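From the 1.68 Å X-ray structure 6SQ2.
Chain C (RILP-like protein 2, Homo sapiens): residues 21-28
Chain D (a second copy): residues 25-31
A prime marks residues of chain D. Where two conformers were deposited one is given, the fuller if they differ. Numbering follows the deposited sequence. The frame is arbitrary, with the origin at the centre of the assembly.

Chain C 21-28: QERNKLKS
Chain D 25-31: KLKSQLL

Both stretches are helical throughout, and each belongs to a helix that extends beyond it at both ends. Phi lies between -54° and -69° and psi between -38° and -50°, and successive i to i+4 hydrogen bonds follow: Lys25 N to Gln21 O at 2.9 Å and Leu26 N to Glu22 O at 3.0 Å in chain C, Leu30′ N to Leu26′ O at 2.8 Å and a longer Leu31′ N to Lys27′ O at 3.2 Å in chain D. The two helices run in nearly the same direction, their axes crossing at +23° and approaching to 9.3 Å. The register is set by Leu26 and Leu26′, whose CA atoms are 6.2 Å apart, so the same residue of each copy faces its counterpart.

These leucines form the heart of the contact. Both point their CA-to-CB bonds toward the other helix, and both adopt the m, t rotamer (chi1 near -70°, chi2 near 165°). Leu26 CB and Leu26′ CB are in van der Waals contact at 3.9 Å, and the apolar side chains leave no polar group unpaired there. The branched ends extend the packing. Leu26 reaches one helical turn along the partner, Leu26 CD2 meeting Leu30′ CD2 at 3.9 Å; Leu30′ also points its CA-to-CB bond toward chain C, but with a t, p rotamer. Leu26′ CD1 in turn lies 3.6 Å from the backbone O of Arg23 and 3.7 Å from CG of Lys27, so the aliphatic part of a lysine whose CA-to-CB bond points away still helps to cover the leucine.

The CA-to-CB bond of Arg23 points sideways, and the residue is buried. Its chi angles are -166°, -82°, -43° and -88°. Arg23 CD packs 3.7 Å from Leu26′ CD1, while Arg23 NE and Arg23 NH2 donate to Asn24 OD1 at 2.9 and 2.8 Å. The side-chain oxygen OD1 of Asn24 (chi1 -69°, chi2 -12°), whose CA-to-CB bond points away from chain D, accepts both bonds.

A charged pair flanks the leucines. The CA-to-CB bond of Glu22 points sideways, but its extended t, t side chain brings the carboxylate nearer to chain D. The CA-to-CB bond of Lys27′ also points sideways; the side chain runs t, t, m, t, and Lys27′ NZ makes a salt bridge with Glu22 OE2 at 3.3 Å that includes a weak hydrogen bond. Long, flexible side chains suit this position, since they can span the gap between helices while their methylenes remain near the leucines: CB of Lys27′ is 4.3 Å from CD1 of Leu26.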

# COMPACT_ATOMS: atom_id res chain seq x y z
N GLN C 21 6.77 0.24 -2.34
CA GLN C 21 7.99 0.36 -1.35
C GLN C 21 7.54 0.88 0.12
O GLN C 21 8.03 0.57 1.21
CB GLN C 21 9.06 1.25 -2.00
CG GLN C 21 9.97 0.50 -2.98
CD GLN C 21 10.52 1.39 -4.11
OE1 GLN C 21 10.47 2.62 -4.02
NE2 GLN C 21 11.04 0.76 -5.16
N GLU C 22 6.59 1.81 0.02
CA GLU C 22 6.06 2.31 1.29
C GLU C 22 5.25 1.23 2.01
O GLU C 22 5.34 1.10 3.23
CB GLU C 22 5.21 3.55 1.05
CG GLU C 22 5.06 4.44 2.27
CD GLU C 22 3.74 5.19 2.30
OE1 GLU C 22 3.21 5.51 1.21
OE2 GLU C 22 3.24 5.47 3.41
N ARG C 23 4.46 0.46 1.26
CA ARG C 23 3.77 -0.69 1.84
C ARG C 23 4.77 -1.61 2.55
O ARG C 23 4.54 -2.01 3.70
CB ARG C 23 3.02 -1.46 0.76
CG ARG C 23 1.98 -2.47 1.27
CD ARG C 23 2.61 -3.81 1.66
NE ARG C 23 3.60 -4.28 0.70
CZ ARG C 23 3.30 -5.01 -0.37
NH1 ARG C 23 2.04 -5.34 -0.61
NH2 ARG C 23 4.26 -5.40 -1.20
N ASN C 24 5.87 -1.94 1.87
CA ASN C 24 6.87 -2.84 2.46
C ASN C 24 7.48 -2.24 3.72
O ASN C 24 7.65 -2.93 4.73
CB ASN C 24 7.98 -3.13 1.44
CG ASN C 24 7.50 -3.98 0.28
OD1 ASN C 24 6.41 -4.55 0.30
ND2 ASN C 24 8.34 -4.08 -0.75
N LYS C 25 7.84 -0.95 3.67
CA LYS C 25 8.45 -0.32 4.84
C LYS C 25 7.51 -0.35 6.04
O LYS C 25 7.93 -0.65 7.16
CB LYS C 25 8.86 1.11 4.50
CG LYS C 25 9.28 1.95 5.70
CD LYS C 25 10.14 3.12 5.28
CE LYS C 25 10.95 3.68 6.45
NZ LYS C 25 11.90 2.68 7.02
N LEU C 26 6.22 -0.07 5.81
CA LEU C 26 5.25 -0.10 6.90
C LEU C 26 5.06 -1.51 7.44
O LEU C 26 4.96 -1.71 8.66
CB LEU C 26 3.91 0.48 6.42
CG LEU C 26 3.92 1.98 6.15
CD1 LEU C 26 2.68 2.39 5.37
CD2 LEU C 26 4.00 2.75 7.47
N LYS C 27 5.02 -2.51 6.55
CA LYS C 27 4.96 -3.90 6.99
C LYS C 27 6.11 -4.23 7.93
O LYS C 27 5.90 -4.77 9.02
CB LYS C 27 4.98 -4.83 5.78
CG LYS C 27 3.64 -5.43 5.42
CD LYS C 27 3.82 -6.70 4.59
CE LYS C 27 3.09 -7.87 5.22
NZ LYS C 27 3.42 -9.16 4.54
N SER C 28 7.33 -3.90 7.52
CA SER C 28 8.50 -4.20 8.35
C SER C 28 8.45 -3.44 9.68
O SER C 28 8.80 -3.99 10.73
CB SER C 28 9.78 -3.86 7.59
OG SER C 28 9.91 -4.68 6.44
N LYS D 25 -4.14 0.78 5.35
CA LYS D 25 -4.44 -0.13 6.45
C LYS D 25 -3.22 -0.33 7.35
O LYS D 25 -3.34 -0.30 8.58
CB LYS D 25 -4.95 -1.46 5.89
CG LYS D 25 -4.91 -2.61 6.87
CD LYS D 25 -5.12 -3.93 6.15
CE LYS D 25 -3.90 -4.82 6.28
NZ LYS D 25 -3.97 -5.99 5.36
N LEU D 26 -2.04 -0.52 6.75
CA LEU D 26 -0.84 -0.74 7.54
C LEU D 26 -0.47 0.49 8.36
O LEU D 26 -0.01 0.37 9.50
CB LEU D 26 0.34 -1.13 6.64
CG LEU D 26 0.27 -2.54 6.06
CD1 LEU D 26 1.22 -2.67 4.88
CD2 LEU D 26 0.58 -3.59 7.12
N LYS D 27 -0.65 1.68 7.79
CA LYS D 27 -0.35 2.91 8.52
C LYS D 27 -1.22 3.02 9.77
O LYS D 27 -0.72 3.35 10.85
CB LYS D 27 -0.55 4.13 7.61
CG LYS D 27 0.04 5.41 8.16
CD LYS D 27 -0.05 6.55 7.14
CE LYS D 27 0.66 6.18 5.85
NZ LYS D 27 1.10 7.38 5.09
N SER D 28 -2.51 2.72 9.64
CA SER D 28 -3.39 2.75 10.80
C SER D 28 -3.00 1.68 11.82
O SER D 28 -2.98 1.94 13.03
CB SER D 28 -4.84 2.56 10.37
OG SER D 28 -5.27 3.62 9.53
N GLN D 29 -2.69 0.47 11.34
CA GLN D 29 -2.29 -0.60 12.25
C GLN D 29 -1.01 -0.25 12.99
O GLN D 29 -0.87 -0.53 14.18
CB GLN D 29 -2.12 -1.91 11.48
CG GLN D 29 -3.40 -2.48 10.91
CD GLN D 29 -3.15 -3.70 10.05
OE1 GLN D 29 -2.07 -3.87 9.48
NE2 GLN D 29 -4.15 -4.57 9.95
N LEU D 30 -0.05 0.36 12.29
CA LEU D 30 1.20 0.75 12.94
C LEU D 30 0.93 1.70 14.10
O LEU D 30 1.52 1.56 15.18
CB LEU D 30 2.14 1.38 11.92
CG LEU D 30 3.49 1.85 12.43
CD1 LEU D 30 4.28 0.70 13.02
CD2 LEU D 30 4.27 2.53 11.31
N LEU D 31 0.02 2.66 13.90
CA LEU D 31 -0.32 3.58 14.98
C LEU D 31 -0.98 2.87 16.16
O LEU D 31 -0.68 3.17 17.32
CB LEU D 31 -1.21 4.71 14.46
CG LEU D 31 -1.61 5.76 15.50
CD1 LEU D 31 -0.39 6.33 16.21
CD2 LEU D 31 -2.45 6.87 14.88